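Local structure of aerobactin synthase IucC (Klebsiella pneumoniae, 6CN7) at residues Ala194-Trp208 / Val245-Gln257. The protein probably joins a second N-acetyl-N-hydroxylysine to the citryl intermediate in an ATP-dependent step, completing the siderophore aerobactin. The protein carries 5 engineered substitutions. Residues are numbered along the deposited sequence; the frame is centred on the assembly and turned at random.
Sequences AAMDPQEFARFNQVW and VSLGEFGDLWLAQ
Phe250 lies against helix 198-208, where Phe204, Arg203 and Val207 meet its ring. Phe204 turns its edge to the face of the Phe250 ring in a T-shaped pair, with planes at 84° and centroids 5.4 Å apart. Phe204 CA also sits over that face, a CH-pi contact. Arg203 reaches Phe250 from another direction. Phe250 CD1 and CE1 lie over one face of its guanidinium, with NH1 3.3 Å from Phe250 CE1; the two planes are inclined at 42°. Val207 CG2 meets the ring edge at Phe250 CZ, near the ring plane. Glu200 curls back at chi2 (-77°), which brings OE1 to the backbone of the other segment. There it takes an almost straight hydrogen bond from Gly251 N (3.0 Å) on its anti side, with the donor somewhat out of the carboxylate plane. The syn lone pair of OE1 receives Arg203 NH2 in a salt bridge, so one oxygen links the guanidinium to the backbone at Gly251. The helix packs nearly antiparallel to strand 245-250, which pairs with strand 165-174 in a large antiparallel sheet of the IucA/IucC family region. A classic beta bulge sets Leu247 and Gly248 together opposite Trp170 in that pairing. Leu247 CD2 rests 3.3 Å from Phe204 CE1 and at the edge of the Trp208 ring. Past the corner at Gly251, Asp252 N donates to Ala195 O at 2.9 Å. The Asp252 carboxylate pairs with Arg268.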
loop_
_atom_site.group_PDB
_atom_site.type_symbol
_atom_site.label_atom_id
_atom_site.label_comp_id
_atom_site.label_asym_id
_atom_site.label_seq_id
_atom_site.Cartn_x
_atom_site.Cartn_y
_atom_site.Cartn_z
ATOM N N ALA A 194 23.235 -16.686 7.067
ATOM C CA ALA A 194 23.569 -15.272 7.181
ATOM C C ALA A 194 22.352 -14.414 7.499
ATOM O O ALA A 194 22.512 -13.311 8.033
ATOM C CB ALA A 194 24.219 -14.778 5.888
ATOM N N ALA A 195 21.145 -14.891 7.188
ATOM C CA ALA A 195 19.927 -14.121 7.392
ATOM C C ALA A 195 19.100 -14.592 8.578
ATOM O O ALA A 195 18.189 -13.870 8.998
ATOM C CB ALA A 195 19.055 -14.165 6.130
ATOM N N MET A 196 19.386 -15.771 9.125
ATOM C CA MET A 196 18.631 -16.314 10.244
ATOM C C MET A 196 19.593 -16.908 11.258
ATOM O O MET A 196 20.548 -17.596 10.889
ATOM C CB MET A 196 17.648 -17.400 9.783
ATOM C CG MET A 196 16.622 -16.936 8.765
ATOM S SD MET A 196 15.549 -18.280 8.223
ATOM C CE MET A 196 14.593 -17.461 6.958
ATOM N N ASP A 197 19.342 -16.636 12.537
ATOM C CA ASP A 197 20.047 -17.351 13.581
ATOM C C ASP A 197 19.477 -18.763 13.688
ATOM O O ASP A 197 18.372 -19.032 13.210
ATOM C CB ASP A 197 19.936 -16.608 14.914
ATOM C CG ASP A 197 18.506 -16.501 15.423
ATOM O OD1 ASP A 197 17.617 -17.209 14.905
ATOM O OD2 ASP A 197 18.271 -15.697 16.351
ATOM N N PRO A 198 20.219 -19.692 14.292
ATOM C CA PRO A 198 19.729 -21.078 14.364
ATOM C C PRO A 198 18.316 -21.198 14.909
ATOM O O PRO A 198 17.599 -22.141 14.551
ATOM C CB PRO A 198 20.752 -21.758 15.284
ATOM C CG PRO A 198 21.995 -20.955 15.121
ATOM C CD PRO A 198 21.546 -19.539 14.915
ATOM N N GLN A 199 17.890 -20.265 15.762
ATOM C CA GLN A 199 16.550 -20.330 16.333
ATOM C C GLN A 199 15.491 -20.027 15.280
ATOM O O GLN A 199 14.477 -20.730 15.183
ATOM C CB GLN A 199 16.447 -19.356 17.507
ATOM C CG GLN A 199 15.337 -19.669 18.497
ATOM C CD GLN A 199 15.593 -19.063 19.866
ATOM O OE1 GLN A 199 16.740 -18.931 20.293
ATOM N NE2 GLN A 199 14.524 -18.689 20.559
ATOM N N GLU A 200 15.711 -18.984 14.474
ATOM C CA GLU A 200 14.751 -18.625 13.434
ATOM C C GLU A 200 14.774 -19.618 12.278
ATOM O O GLU A 200 13.730 -19.879 11.669
ATOM C CB GLU A 200 15.037 -17.214 12.921
ATOM C CG GLU A 200 14.753 -16.121 13.935
ATOM C CD GLU A 200 13.273 -15.833 14.078
ATOM O OE1 GLU A 200 12.627 -15.522 13.054
ATOM O OE2 GLU A 200 12.752 -15.922 15.209
ATOM N N PHE A 201 15.945 -20.173 11.958
ATOM C CA PHE A 201 16.028 -21.166 10.892
ATOM C C PHE A 201 15.200 -22.403 11.217
ATOM O O PHE A 201 14.675 -23.054 10.308
ATOM C CB PHE A 201 17.489 -21.550 10.651
ATOM C CG PHE A 201 17.674 -22.618 9.609
ATOM C CD1 PHE A 201 17.804 -22.285 8.270
ATOM C CD2 PHE A 201 17.728 -23.954 9.970
ATOM C CE1 PHE A 201 17.979 -23.267 7.311
ATOM C CE2 PHE A 201 17.902 -24.940 9.016
ATOM C CZ PHE A 201 18.027 -24.596 7.686
ATOM N N ALA A 202 15.072 -22.743 12.501
ATOM C CA ALA A 202 14.240 -23.880 12.882
ATOM C C ALA A 202 12.761 -23.539 12.761
ATOM O O ALA A 202 11.974 -24.340 12.243
ATOM C CB ALA A 202 14.574 -24.323 14.306
ATOM N N ARG A 203 12.365 -22.357 13.239
ATOM C CA ARG A 203 10.996 -21.900 13.036
ATOM C C ARG A 203 10.665 -21.834 11.551
ATOM O O ARG A 203 9.563 -22.213 11.133
ATOM C CB ARG A 203 10.804 -20.535 13.698
ATOM C CG ARG A 203 9.367 -20.034 13.713
ATOM C CD ARG A 203 9.206 -18.857 14.669
ATOM N NE ARG A 203 9.908 -17.662 14.206
ATOM C CZ ARG A 203 9.362 -16.713 13.451
ATOM N NH1 ARG A 203 8.098 -16.806 13.058
ATOM N NH2 ARG A 203 10.084 -15.661 13.086
ATOM N N PHE A 204 11.613 -21.366 10.738
ATOM C CA PHE A 204 11.402 -21.311 9.295
ATOM C C PHE A 204 11.203 -22.705 8.712
ATOM O O PHE A 204 10.324 -22.916 7.867
ATOM C CB PHE A 204 12.587 -20.610 8.630
ATOM C CG PHE A 204 12.517 -20.577 7.131
ATOM C CD1 PHE A 204 11.726 -19.647 6.480
ATOM C CD2 PHE A 204 13.260 -21.466 6.371
ATOM C CE1 PHE A 204 11.668 -19.609 5.099
ATOM C CE2 PHE A 204 13.205 -21.434 4.989
ATOM C CZ PHE A 204 12.409 -20.504 4.356
ATOM N N ASN A 205 11.971 -23.666 9.190
ATOM C CA ASN A 205 11.846 -25.018 8.698
ATOM C C ASN A 205 10.558 -25.657 9.127
ATOM O O ASN A 205 9.930 -26.357 8.389
ATOM C CB ASN A 205 13.047 -25.830 9.081
ATOM C CG ASN A 205 13.758 -26.398 7.874
ATOM O OD1 ASN A 205 14.651 -25.786 7.312
ATOM N ND2 ASN A 205 13.334 -27.578 7.453
ATOM N N GLN A 206 10.122 -25.353 10.304
ATOM C CA GLN A 206 8.851 -25.895 10.775
ATOM C C GLN A 206 7.708 -25.462 9.866
ATOM O O GLN A 206 6.909 -26.289 9.412
ATOM C CB GLN A 206 8.595 -25.453 12.217
ATOM C CG GLN A 206 7.310 -26.004 12.824
ATOM C CD GLN A 206 7.351 -27.510 13.012
ATOM O OE1 GLN A 206 8.291 -28.050 13.596
ATOM N NE2 GLN A 206 6.329 -28.197 12.513
ATOM N N VAL A 207 7.613 -24.159 9.588
ATOM C CA VAL A 207 6.603 -23.671 8.654
ATOM C C VAL A 207 6.834 -24.267 7.272
ATOM O O VAL A 207 5.884 -24.584 6.546
ATOM C CB VAL A 207 6.614 -22.130 8.613
ATOM C CG1 VAL A 207 5.564 -21.607 7.636
ATOM C CG2 VAL A 207 6.384 -21.556 10.004
ATOM N N TRP A 208 8.103 -24.426 6.888
ATOM C CA TRP A 208 8.427 -25.020 5.596
ATOM C C TRP A 208 7.794 -26.398 5.448
ATOM O O TRP A 208 7.231 -26.723 4.396
ATOM C CB TRP A 208 9.947 -25.098 5.438
ATOM C CG TRP A 208 10.419 -25.658 4.132
ATOM C CD1 TRP A 208 10.676 -26.967 3.848
ATOM C CD2 TRP A 208 10.711 -24.923 2.935
ATOM N NE1 TRP A 208 11.104 -27.095 2.548
ATOM C CE2 TRP A 208 11.134 -25.854 1.967
ATOM C CE3 TRP A 208 10.651 -23.569 2.590
ATOM C CZ2 TRP A 208 11.494 -25.476 0.675
ATOM C CZ3 TRP A 208 11.010 -23.196 1.305
ATOM C CH2 TRP A 208 11.426 -24.145 0.364
ATOM N N VAL A 245 4.263 -19.744 -2.434
ATOM C CA VAL A 245 3.766 -19.895 -1.072
ATOM C C VAL A 245 4.362 -18.793 -0.209
ATOM O O VAL A 245 5.575 -18.555 -0.247
ATOM C CB VAL A 245 4.102 -21.282 -0.491
ATOM C CG1 VAL A 245 3.614 -21.403 0.948
ATOM C CG2 VAL A 245 3.488 -22.374 -1.356
ATOM N N SER A 246 3.509 -18.127 0.564
ATOM C CA SER A 246 3.933 -17.077 1.480
ATOM C C SER A 246 4.180 -17.686 2.855
ATOM O O SER A 246 3.256 -18.220 3.476
ATOM C CB SER A 246 2.872 -15.979 1.552
ATOM O OG SER A 246 3.124 -15.090 2.620
ATOM N N LEU A 247 5.424 -17.604 3.327
ATOM C CA LEU A 247 5.797 -18.209 4.599
ATOM C C LEU A 247 5.720 -17.233 5.760
ATOM O O LEU A 247 5.459 -17.651 6.894
ATOM C CB LEU A 247 7.215 -18.783 4.515
ATOM C CG LEU A 247 7.348 -20.158 3.858
ATOM C CD1 LEU A 247 6.819 -20.146 2.435
ATOM C CD2 LEU A 247 8.795 -20.615 3.881
ATOM N N GLY A 248 5.940 -15.953 5.509
ATOM C CA GLY A 248 5.922 -14.941 6.543
ATOM C C GLY A 248 7.295 -14.325 6.735
ATOM O O GLY A 248 8.226 -14.533 5.951
ATOM N N GLU A 249 7.410 -13.552 7.810
ATOM C CA GLU A 249 8.648 -12.861 8.133
ATOM C C GLU A 249 9.483 -13.711 9.081
ATOM O O GLU A 249 8.958 -14.272 10.050
ATOM C CB GLU A 249 8.352 -11.498 8.758
ATOM C CG GLU A 249 7.621 -10.546 7.826
ATOM C CD GLU A 249 7.394 -9.183 8.447
ATOM O OE1 GLU A 249 7.620 -9.040 9.669
ATOM O OE2 GLU A 249 6.994 -8.252 7.713
ATOM N N PHE A 250 10.779 -13.810 8.794
ATOM C CA PHE A 250 11.697 -14.586 9.614
ATOM C C PHE A 250 13.058 -13.909 9.623
ATOM O O PHE A 250 13.411 -13.166 8.704
ATOM C CB PHE A 250 11.872 -16.022 9.101
ATOM C CG PHE A 250 10.610 -16.832 9.078
ATOM C CD1 PHE A 250 10.157 -17.469 10.222
ATOM C CD2 PHE A 250 9.891 -16.981 7.906
ATOM C CE1 PHE A 250 9.001 -18.226 10.197
ATOM C CE2 PHE A 250 8.736 -17.736 7.875
ATOM C CZ PHE A 250 8.290 -18.360 9.023
ATOM N N GLY A 251 13.821 -14.184 10.673
ATOM C CA GLY A 251 15.246 -13.946 10.662
ATOM C C GLY A 251 15.659 -12.622 11.271
ATOM O O GLY A 251 14.960 -12.012 12.085
ATOM N N ASP A 252 16.833 -12.169 10.843
ATOM C CA ASP A 252 17.491 -11.015 11.427
ATOM C C ASP A 252 16.820 -9.718 10.986
ATOM O O ASP A 252 15.987 -9.686 10.077
ATOM C CB ASP A 252 18.969 -10.996 11.034
ATOM C CG ASP A 252 19.743 -12.148 11.639
ATOM O OD1 ASP A 252 19.306 -12.671 12.686
ATOM O OD2 ASP A 252 20.784 -12.533 11.068
ATOM N N LEU A 253 17.210 -8.633 11.651
ATOM C CA LEU A 253 16.726 -7.298 11.337
ATOM C C LEU A 253 17.685 -6.620 10.370
ATOM O O LEU A 253 18.907 -6.702 10.530
ATOM C CB LEU A 253 16.592 -6.470 12.616
ATOM C CG LEU A 253 15.558 -6.949 13.635
ATOM C CD1 LEU A 253 15.649 -6.131 14.918
ATOM C CD2 LEU A 253 14.155 -6.866 13.054
ATOM N N TRP A 254 17.127 -5.949 9.368
ATOM C CA TRP A 254 17.914 -5.350 8.302
ATOM C C TRP A 254 17.753 -3.835 8.313
ATOM O O TRP A 254 16.735 -3.303 8.761
ATOM C CB TRP A 254 17.503 -5.912 6.937
ATOM C CG TRP A 254 17.867 -7.357 6.772
ATOM C CD1 TRP A 254 17.130 -8.436 7.159
ATOM C CD2 TRP A 254 19.066 -7.879 6.187
ATOM N NE1 TRP A 254 17.791 -9.597 6.847
ATOM C CE2 TRP A 254 18.983 -9.283 6.250
ATOM C CE3 TRP A 254 20.199 -7.295 5.614
ATOM C CZ2 TRP A 254 19.989 -10.112 5.763
ATOM C CZ3 TRP A 254 21.197 -8.119 5.132
ATOM C CH2 TRP A 254 21.085 -9.514 5.208
ATOM N N LEU A 255 18.770 -3.151 7.796
ATOM C CA LEU A 255 18.851 -1.698 7.817
ATOM C C LEU A 255 19.122 -1.212 6.402
ATOM O O LEU A 255 19.989 -1.758 5.712
ATOM C CB LEU A 255 19.954 -1.236 8.772
ATOM C CG LEU A 255 20.274 0.253 8.852
ATOM C CD1 LEU A 255 19.144 1.008 9.525
ATOM C CD2 LEU A 255 21.581 0.453 9.597
ATOM N N ALA A 256 18.385 -0.191 5.972
ATOM C CA ALA A 256 18.496 0.297 4.604
ATOM C C ALA A 256 19.729 1.174 4.435
ATOM O O ALA A 256 20.091 1.945 5.329
ATOM C CB ALA A 256 17.245 1.085 4.216
ATOM N N GLN A 257 20.371 1.049 3.277
ATOM C CA GLN A 257 21.465 1.926 2.895
ATOM C C GLN A 257 20.919 3.104 2.089
ATOM O O GLN A 257 19.716 3.220 1.842
ATOM C CB GLN A 257 22.514 1.158 2.090
ATOM C CG GLN A 257 23.122 -0.037 2.811
ATOM C CD GLN A 257 24.127 -0.780 1.948
ATOM O OE1 GLN A 257 24.470 -0.336 0.852
ATOM N NE2 GLN A 257 24.602 -1.919 2.438
#